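Local coordinates for dihydrodipicolinate reductase N-terminus domain-containing protein (PDB 6IAQ) that probably catalyses the NADP-dependent reductive amination of ketones to amines, as a native amine dehydrogenase with a Rossmann-type cofactor domain, at residues A[181-186]-A[235-240]; A[146-151]-A[295-300]. All coordinates share one frame; numbering follows the deposited sequence.

Interaction 1. Residues A[181-186]-A[235-240]; sequences QQVGRT and MRSEAL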
ATOM      1  N   GLN A 181     -23.696   1.762  17.400  1.00 27.45           N
ATOM      2  CA  GLN A 181     -22.577   2.146  18.310  1.00 29.15           C
ATOM      3  C   GLN A 181     -23.125   2.471  19.707  1.00 25.83           C
ATOM      4  O   GLN A 181     -22.325   2.828  20.569  1.00 30.36           O
ATOM      5  CB  GLN A 181     -21.791   3.323  17.722  1.00 27.47           C
ATOM      6  CG  GLN A 181     -20.972   2.961  16.501  1.00 27.40           C
ATOM      7  CD  GLN A 181     -20.009   1.823  16.754  1.00 28.43           C
ATOM      8  OE1 GLN A 181     -20.158   0.737  16.203  1.00 26.01           O
ATOM      9  NE2 GLN A 181     -19.016   2.061  17.604  1.00 26.40           N
ATOM     10  N   GLN A 182     -24.436   2.311  19.925  1.00 30.72           N
ATOM     11  CA  GLN A 182     -25.094   2.420  21.255  1.00 29.10           C
ATOM     12  C   GLN A 182     -25.040   3.856  21.765  1.00 29.47           C
ATOM     13  O   GLN A 182     -25.125   4.047  22.981  1.00 32.09           O
ATOM     14  CB  GLN A 182     -24.430   1.473  22.257  1.00 28.52           C
ATOM     15  CG  GLN A 182     -24.318   0.034  21.764  1.00 31.00           C
ATOM     16  CD  GLN A 182     -25.647  -0.554  21.366  1.00 32.79           C
ATOM     17  OE1 GLN A 182     -26.585  -0.585  22.158  1.00 31.66           O
ATOM     18  NE2 GLN A 182     -25.727  -1.020  20.128  1.00 30.50           N
ATOM     19  N   VAL A 183     -24.985   4.829  20.865  1.00 28.13           N
ATOM     20  CA  VAL A 183     -24.910   6.269  21.194  1.00 32.16           C
ATOM     21  C   VAL A 183     -26.202   6.677  21.902  1.00 32.32           C
ATOM     22  O   VAL A 183     -27.304   6.408  21.366  1.00 29.36           O
ATOM     23  CB  VAL A 183     -24.658   7.105  19.938  1.00 31.17           C
ATOM     24  CG1 VAL A 183     -24.755   8.585  20.222  1.00 32.98           C
ATOM     25  CG2 VAL A 183     -23.319   6.748  19.337  1.00 30.34           C
ATOM     26  N   GLY A 184     -26.052   7.283  23.083  1.00 31.81           N
ATOM     27  CA  GLY A 184     -27.160   7.841  23.877  1.00 32.51           C
ATOM     28  C   GLY A 184     -27.741   6.823  24.843  1.00 36.26           C
ATOM     29  O   GLY A 184     -28.646   7.185  25.577  1.00 36.64           O
ATOM     30  N   ARG A 185     -27.243   5.584  24.833  1.00 34.30           N
ATOM     31  CA  ARG A 185     -27.733   4.507  25.712  1.00 39.91           C
ATOM     32  C   ARG A 185     -27.109   4.758  27.080  1.00 42.41           C
ATOM     33  O   ARG A 185     -26.082   5.500  27.136  1.00 36.41           O
ATOM     34  CB  ARG A 185     -27.336   3.115  25.207  1.00 40.95           C
ATOM     35  CG  ARG A 185     -27.787   2.792  23.786  1.00 43.79           C
ATOM     36  CD  ARG A 185     -29.282   2.496  23.697  1.00 43.39           C
ATOM     37  NE  ARG A 185     -29.601   1.181  24.223  1.00 46.38           N
ATOM     38  CZ  ARG A 185     -30.828   0.783  24.583  1.00 49.90           C
ATOM     39  NH1 ARG A 185     -31.869   1.599  24.448  1.00 43.91           N
ATOM     40  NH2 ARG A 185     -30.998  -0.436  25.079  1.00 45.66           N
ATOM     41  N   THR A 186     -27.671   4.146  28.125  1.00 39.59           N
ATOM     42  CA  THR A 186     -27.085   4.154  29.486  1.00 35.86           C
ATOM     43  C   THR A 186     -26.007   3.076  29.519  1.00 29.54           C
ATOM     44  O   THR A 186     -26.078   2.108  28.705  1.00 34.41           O
ATOM     45  CB  THR A 186     -28.138   3.927  30.582  1.00 32.22           C
ATOM     46  OG1 THR A 186     -28.594   2.587  30.464  1.00 31.40           O
ATOM     47  CG2 THR A 186     -29.307   4.873  30.499  1.00 34.17           C
ATOM     48  N   MET A 235     -22.490  16.821  25.506  1.00 42.07           N
ATOM     49  CA  MET A 235     -22.174  16.804  24.052  1.00 40.91           C
ATOM     50  C   MET A 235     -23.485  16.699  23.275  1.00 39.81           C
ATOM     51  O   MET A 235     -24.549  16.524  23.881  1.00 39.40           O
ATOM     52  CB  MET A 235     -21.333  15.585  23.661  1.00 40.61           C
ATOM     53  CG  MET A 235     -20.309  15.211  24.663  1.00 38.19           C
ATOM     54  SD  MET A 235     -19.368  13.764  24.200  1.00 35.48           S
ATOM     55  CE  MET A 235     -18.856  14.170  22.523  1.00 41.74           C
ATOM     56  N   ARG A 236     -23.394  16.726  21.963  1.00 40.87           N
ATOM     57  CA  ARG A 236     -24.525  16.566  21.033  1.00 40.55           C
ATOM     58  C   ARG A 236     -24.059  15.586  19.955  1.00 38.39           C
ATOM     59  O   ARG A 236     -22.887  15.668  19.567  1.00 35.53           O
ATOM     60  CB  ARG A 236     -24.938  17.917  20.431  1.00 44.80           C
ATOM     61  CG  ARG A 236     -26.227  17.808  19.633  1.00 49.45           C
ATOM     62  CD  ARG A 236     -26.953  19.092  19.355  1.00 50.98           C
ATOM     63  NE  ARG A 236     -28.378  18.803  19.190  1.00 58.03           N
ATOM     64  CZ  ARG A 236     -28.940  18.351  18.081  1.00 57.79           C
ATOM     65  NH1 ARG A 236     -30.237  18.113  18.050  1.00 57.84           N
ATOM     66  NH2 ARG A 236     -28.212  18.139  16.996  1.00 66.77           N
ATOM     67  N   SER A 237     -24.912  14.652  19.553  1.00 32.24           N
ATOM     68  CA  SER A 237     -24.694  13.790  18.364  1.00 31.31           C
ATOM     69  C   SER A 237     -25.506  14.372  17.222  1.00 31.95           C
ATOM     70  O   SER A 237     -26.751  14.319  17.291  1.00 33.97           O
ATOM     71  CB  SER A 237     -25.083  12.365  18.610  1.00 33.88           C
ATOM     72  OG  SER A 237     -25.059  11.632  17.393  1.00 30.42           O
ATOM     73  N   GLU A 238     -24.838  14.932  16.222  1.00 32.58           N
ATOM     74  CA  GLU A 238     -25.496  15.392  14.974  1.00 35.19           C
ATOM     75  C   GLU A 238     -26.090  14.179  14.247  1.00 33.71           C
ATOM     76  O   GLU A 238     -27.125  14.345  13.571  1.00 34.65           O
ATOM     77  CB  GLU A 238     -24.531  16.211  14.117  1.00 38.94           C
ATOM     78  CG  GLU A 238     -24.215  17.567  14.722  1.00 46.44           C
ATOM     79  CD  GLU A 238     -25.431  18.373  15.155  1.00 50.59           C
ATOM     80  OE1 GLU A 238     -25.423  18.880  16.301  1.00 59.77           O
ATOM     81  OE2 GLU A 238     -26.391  18.488  14.357  1.00 50.09           O
ATOM     82  N   ALA A 239     -25.501  12.991  14.358  1.00 31.44           N
ATOM     83  CA  ALA A 239     -26.000  11.812  13.611  1.00 33.28           C
ATOM     84  C   ALA A 239     -27.418  11.453  14.091  1.00 34.29           C
ATOM     85  O   ALA A 239     -28.234  11.057  13.247  1.00 35.09           O
ATOM     86  CB  ALA A 239     -25.061  10.644  13.746  1.00 32.74           C
ATOM     87  N   LEU A 240     -27.692  11.544  15.396  1.00 33.14           N
ATOM     88  CA  LEU A 240     -29.016  11.173  15.963  1.00 31.93           C
ATOM     89  C   LEU A 240     -29.852  12.406  16.329  1.00 32.55           C
ATOM     90  O   LEU A 240     -31.030  12.237  16.624  1.00 35.65           O
ATOM     91  CB  LEU A 240     -28.788  10.229  17.146  1.00 35.18           C
ATOM     92  CG  LEU A 240     -28.296   8.835  16.751  1.00 30.39           C
ATOM     93  CD1 LEU A 240     -27.977   7.991  17.962  1.00 30.01           C
ATOM     94  CD2 LEU A 240     -29.298   8.123  15.869  1.00 31.55           C
TER

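Interaction 2. Residues A[146-151]-A[295-300]; sequences VNMIAL and LSNGTV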
ATOM      1  N   VAL A 146      -6.403  -3.108   5.601  1.00 26.96           N
ATOM      2  CA  VAL A 146      -6.085  -4.420   4.978  1.00 27.83           C
ATOM      3  C   VAL A 146      -4.945  -4.292   3.965  1.00 26.16           C
ATOM      4  O   VAL A 146      -3.829  -4.733   4.305  1.00 31.22           O
ATOM      5  CB  VAL A 146      -7.335  -5.071   4.364  1.00 28.59           C
ATOM      6  CG1 VAL A 146      -6.993  -6.402   3.709  1.00 27.96           C
ATOM      7  CG2 VAL A 146      -8.465  -5.205   5.379  1.00 31.20           C
ATOM      8  N   ASN A 147      -5.184  -3.752   2.766  1.00 25.47           N
ATOM      9  CA  ASN A 147      -4.224  -3.845   1.643  1.00 26.07           C
ATOM     10  C   ASN A 147      -2.916  -3.045   1.928  1.00 30.02           C
ATOM     11  O   ASN A 147      -1.818  -3.540   1.550  1.00 25.41           O
ATOM     12  CB  ASN A 147      -4.867  -3.447   0.321  1.00 27.18           C
ATOM     13  CG  ASN A 147      -5.780  -4.556  -0.214  1.00 34.24           C
ATOM     14  OD1 ASN A 147      -5.306  -5.630  -0.526  1.00 31.17           O
ATOM     15  ND2 ASN A 147      -7.087  -4.349  -0.287  1.00 24.64           N
ATOM     16  N   MET A 148      -2.998  -1.855   2.529  1.00 26.53           N
ATOM     17  CA  MET A 148      -1.788  -1.049   2.829  1.00 27.98           C
ATOM     18  C   MET A 148      -1.013  -1.708   3.977  1.00 25.14           C
ATOM     19  O   MET A 148       0.240  -1.606   4.005  1.00 27.27           O
ATOM     20  CB  MET A 148      -2.146   0.383   3.253  1.00 26.87           C
ATOM     21  CG  MET A 148      -0.903   1.280   3.267  1.00 29.65           C
ATOM     22  SD  MET A 148      -1.387   2.988   3.491  1.00 30.87           S
ATOM     23  CE  MET A 148      -1.714   3.380   1.778  1.00 31.09           C
ATOM     24  N   ILE A 149      -1.717  -2.370   4.888  1.00 25.75           N
ATOM     25  CA  ILE A 149      -1.074  -3.068   6.020  1.00 26.44           C
ATOM     26  C   ILE A 149      -0.363  -4.327   5.512  1.00 28.45           C
ATOM     27  O   ILE A 149       0.814  -4.546   5.891  1.00 30.38           O
ATOM     28  CB  ILE A 149      -2.058  -3.361   7.161  1.00 27.03           C
ATOM     29  CG1 ILE A 149      -2.779  -2.106   7.642  1.00 26.74           C
ATOM     30  CG2 ILE A 149      -1.344  -4.054   8.310  1.00 28.90           C
ATOM     31  CD1 ILE A 149      -1.882  -0.880   7.844  1.00 25.20           C
ATOM     32  N   ALA A 150      -1.006  -5.114   4.658  1.00 30.08           N
ATOM     33  CA  ALA A 150      -0.351  -6.278   4.025  1.00 29.13           C
ATOM     34  C   ALA A 150       0.875  -5.817   3.219  1.00 27.59           C
ATOM     35  O   ALA A 150       1.906  -6.515   3.237  1.00 27.65           O
ATOM     36  CB  ALA A 150      -1.335  -7.038   3.173  1.00 31.13           C
ATOM     37  N   LEU A 151       0.779  -4.692   2.507  1.00 29.56           N
ATOM     38  CA  LEU A 151       1.924  -4.154   1.734  1.00 29.91           C
ATOM     39  C   LEU A 151       3.079  -3.811   2.701  1.00 28.82           C
ATOM     40  O   LEU A 151       4.234  -4.164   2.411  1.00 26.59           O
ATOM     41  CB  LEU A 151       1.456  -2.949   0.920  1.00 30.03           C
ATOM     42  CG  LEU A 151       2.536  -2.236   0.099  1.00 28.74           C
ATOM     43  CD1 LEU A 151       3.256  -3.175  -0.847  1.00 28.88           C
ATOM     44  CD2 LEU A 151       1.939  -1.086  -0.703  1.00 30.24           C
ATOM     45  N   LEU A 295       3.480   3.087  10.497  1.00 27.33           N
ATOM     46  CA  LEU A 295       2.643   3.761   9.470  1.00 27.47           C
ATOM     47  C   LEU A 295       1.601   4.601  10.201  1.00 27.45           C
ATOM     48  O   LEU A 295       0.973   4.119  11.160  1.00 26.48           O
ATOM     49  CB  LEU A 295       1.989   2.736   8.550  1.00 30.72           C
ATOM     50  CG  LEU A 295       1.135   3.299   7.404  1.00 32.81           C
ATOM     51  CD1 LEU A 295       1.380   2.518   6.117  1.00 36.92           C
ATOM     52  CD2 LEU A 295      -0.350   3.232   7.716  1.00 38.16           C
ATOM     53  N   SER A 296       1.456   5.841   9.761  1.00 26.20           N
ATOM     54  CA  SER A 296       0.432   6.790  10.249  1.00 28.24           C
ATOM     55  C   SER A 296      -0.145   7.518   9.036  1.00 25.23           C
ATOM     56  O   SER A 296       0.612   7.787   8.068  1.00 26.31           O
ATOM     57  CB  SER A 296       1.045   7.733  11.267  1.00 27.19           C
ATOM     58  OG  SER A 296       0.280   8.902  11.407  1.00 37.00           O
ATOM     59  N   ASN A 297      -1.413   7.896   9.110  1.00 27.86           N
ATOM     60  CA  ASN A 297      -2.082   8.642   8.016  1.00 23.50           C
ATOM     61  C   ASN A 297      -2.558   9.993   8.543  1.00 24.03           C
ATOM     62  O   ASN A 297      -3.471  10.559   7.919  1.00 23.08           O
ATOM     63  CB  ASN A 297      -3.170   7.777   7.371  1.00 24.25           C
ATOM     64  CG  ASN A 297      -2.620   6.597   6.600  1.00 25.11           C
ATOM     65  OD1 ASN A 297      -1.949   6.743   5.563  1.00 27.90           O
ATOM     66  ND2 ASN A 297      -2.879   5.426   7.109  1.00 23.92           N
ATOM     67  N   GLY A 298      -1.959  10.498   9.626  1.00 24.79           N
ATOM     68  CA  GLY A 298      -2.351  11.798  10.193  1.00 25.80           C
ATOM     69  C   GLY A 298      -3.836  11.823  10.499  1.00 27.26           C
ATOM     70  O   GLY A 298      -4.328  10.809  10.990  1.00 26.94           O
ATOM     71  N   THR A 299      -4.526  12.936  10.263  1.00 26.54           N
ATOM     72  CA  THR A 299      -6.007  13.029  10.473  1.00 25.44           C
ATOM     73  C   THR A 299      -6.665  12.439   9.235  1.00 24.75           C
ATOM     74  O   THR A 299      -6.954  13.170   8.298  1.00 24.95           O
ATOM     75  CB  THR A 299      -6.454  14.445  10.834  1.00 29.21           C
ATOM     76  OG1 THR A 299      -5.737  14.761  12.020  1.00 28.11           O
ATOM     77  CG2 THR A 299      -7.932  14.513  11.132  1.00 30.76           C
ATOM     78  N   VAL A 300      -6.771  11.116   9.208  1.00 25.78           N
ATOM     79  CA  VAL A 300      -7.148  10.350   7.991  1.00 24.80           C
ATOM     80  C   VAL A 300      -8.600  10.655   7.642  1.00 25.15           C
ATOM     81  O   VAL A 300      -9.455  10.718   8.531  1.00 27.23           O
ATOM     82  CB  VAL A 300      -6.885   8.852   8.220  1.00 24.74           C
ATOM     83  CG1 VAL A 300      -7.713   8.274   9.357  1.00 22.39           C
ATOM     84  CG2 VAL A 300      -7.076   8.073   6.938  1.00 24.44           C
TER

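Interaction 1. Residues A[181-186]-A[235-240]
Val183 meets Leu240 and Ser237 where a type II beta turn, Gln182 to Arg185, packs against the end of strand 235-237. The turn starts on Gln182, the positive-phi residue of the Schellman motif that ends helix 175-180, and carries Gly184 at its third position, also with positive phi, a conformation readily adopted without a side chain. The side chains of Val183 and Leu240 are set aslant to each other: Leu240 CD1 lies 4.0 Å from Val183 CB and 3.8 Å from Val183 O. With CG1 anti to the backbone N (chi1 173°), Val183 also directs that methyl at Ser237, where CG1 and Ser237 CB are 4.1 Å apart. A compact branched residue suits this place, since one side chain serves two neighbours, while Val170 and Val274 add further apolar contacts. The longer leucine reaches both Val183 and helix 175-180, packing there on Pro175, Ala178 and Thr179. Ser237 is small enough to fit beside the valine methyl, and its hydroxyl still bonds to Asp171, whose carboxylate also accepts the backbone N-H groups of Glu238 and Ala239. A weak bond from Leu240 N to Ser237 OG, 3.3 Å long with an N-H...O angle of 154°, links the two ends of the turn from Ser237 to Leu240.

Interaction 2. Residues A[146-151]-A[295-300]
Met148 and Leu295 make the close part of this buried contact, their side chains crossing at about a right angle. Leu295 CD1 sits 3.8 Å from Met148 SD and 3.9 Å from Met148 CG, so a single methyl rests against two successive atoms of the thioether chain. Met148 extends toward the strand because its CG is anti to the backbone N (chi1 -168°), and the bend about CG-SD (chi3 -85°) then turns CE aside. An unbranched, flexible methionine can follow a leucine's shape in this way. The element joined to helix 141-153 is strand 293-296, outermost in the mixed sheet within this chain, so the contact is helix-on-sheet packing in the C-terminal domain. It also lies at the dimer interface: Met148 touches Leu151 of the second subunit, Leu295 touches Met148 of that subunit, and Ser296 makes backbone hydrogen bonds to it. Packing is looser on the leucine's other branch, where Ile149 CD1 stands 4.4 Å from Leu295 CD2. Beyond Asn297, Gly298 and Thr299 are the more exposed part of the turn, before Val300 is buried again against Phe144 of helix 141-153. The turn is braced from its start: Ser296 OG accepts the backbone N-H of Gly298 at 3.3 Å, nearly straight at 170°, forming an ST turn.

Overall arrangement
From the N terminus, the chain first builds most of the parallel, Rossmann-type sheet, then enters helix 141-153, which supplies the first half of interaction 2. Strand 158-169 and helix 175-180 lead to 181-186, the first half of interaction 1. The excursion from there closes at 235-240, after two helices and strand 219-230. The chain then adds the remaining long strands of the mixed sheet before 295-300 returns to helix 141-153. Interaction 1 therefore falls wholly within the longer loop of interaction 2. Their centres are 28 Å apart and they do not touch: interaction 1 joins the loop 181-186 to strand 235-237 and the turn after it, with the side chain of Leu240 about 8 Å from the bound NADP, whereas interaction 2 ties a helix to a strand outermost within this chain, at the subunit interface.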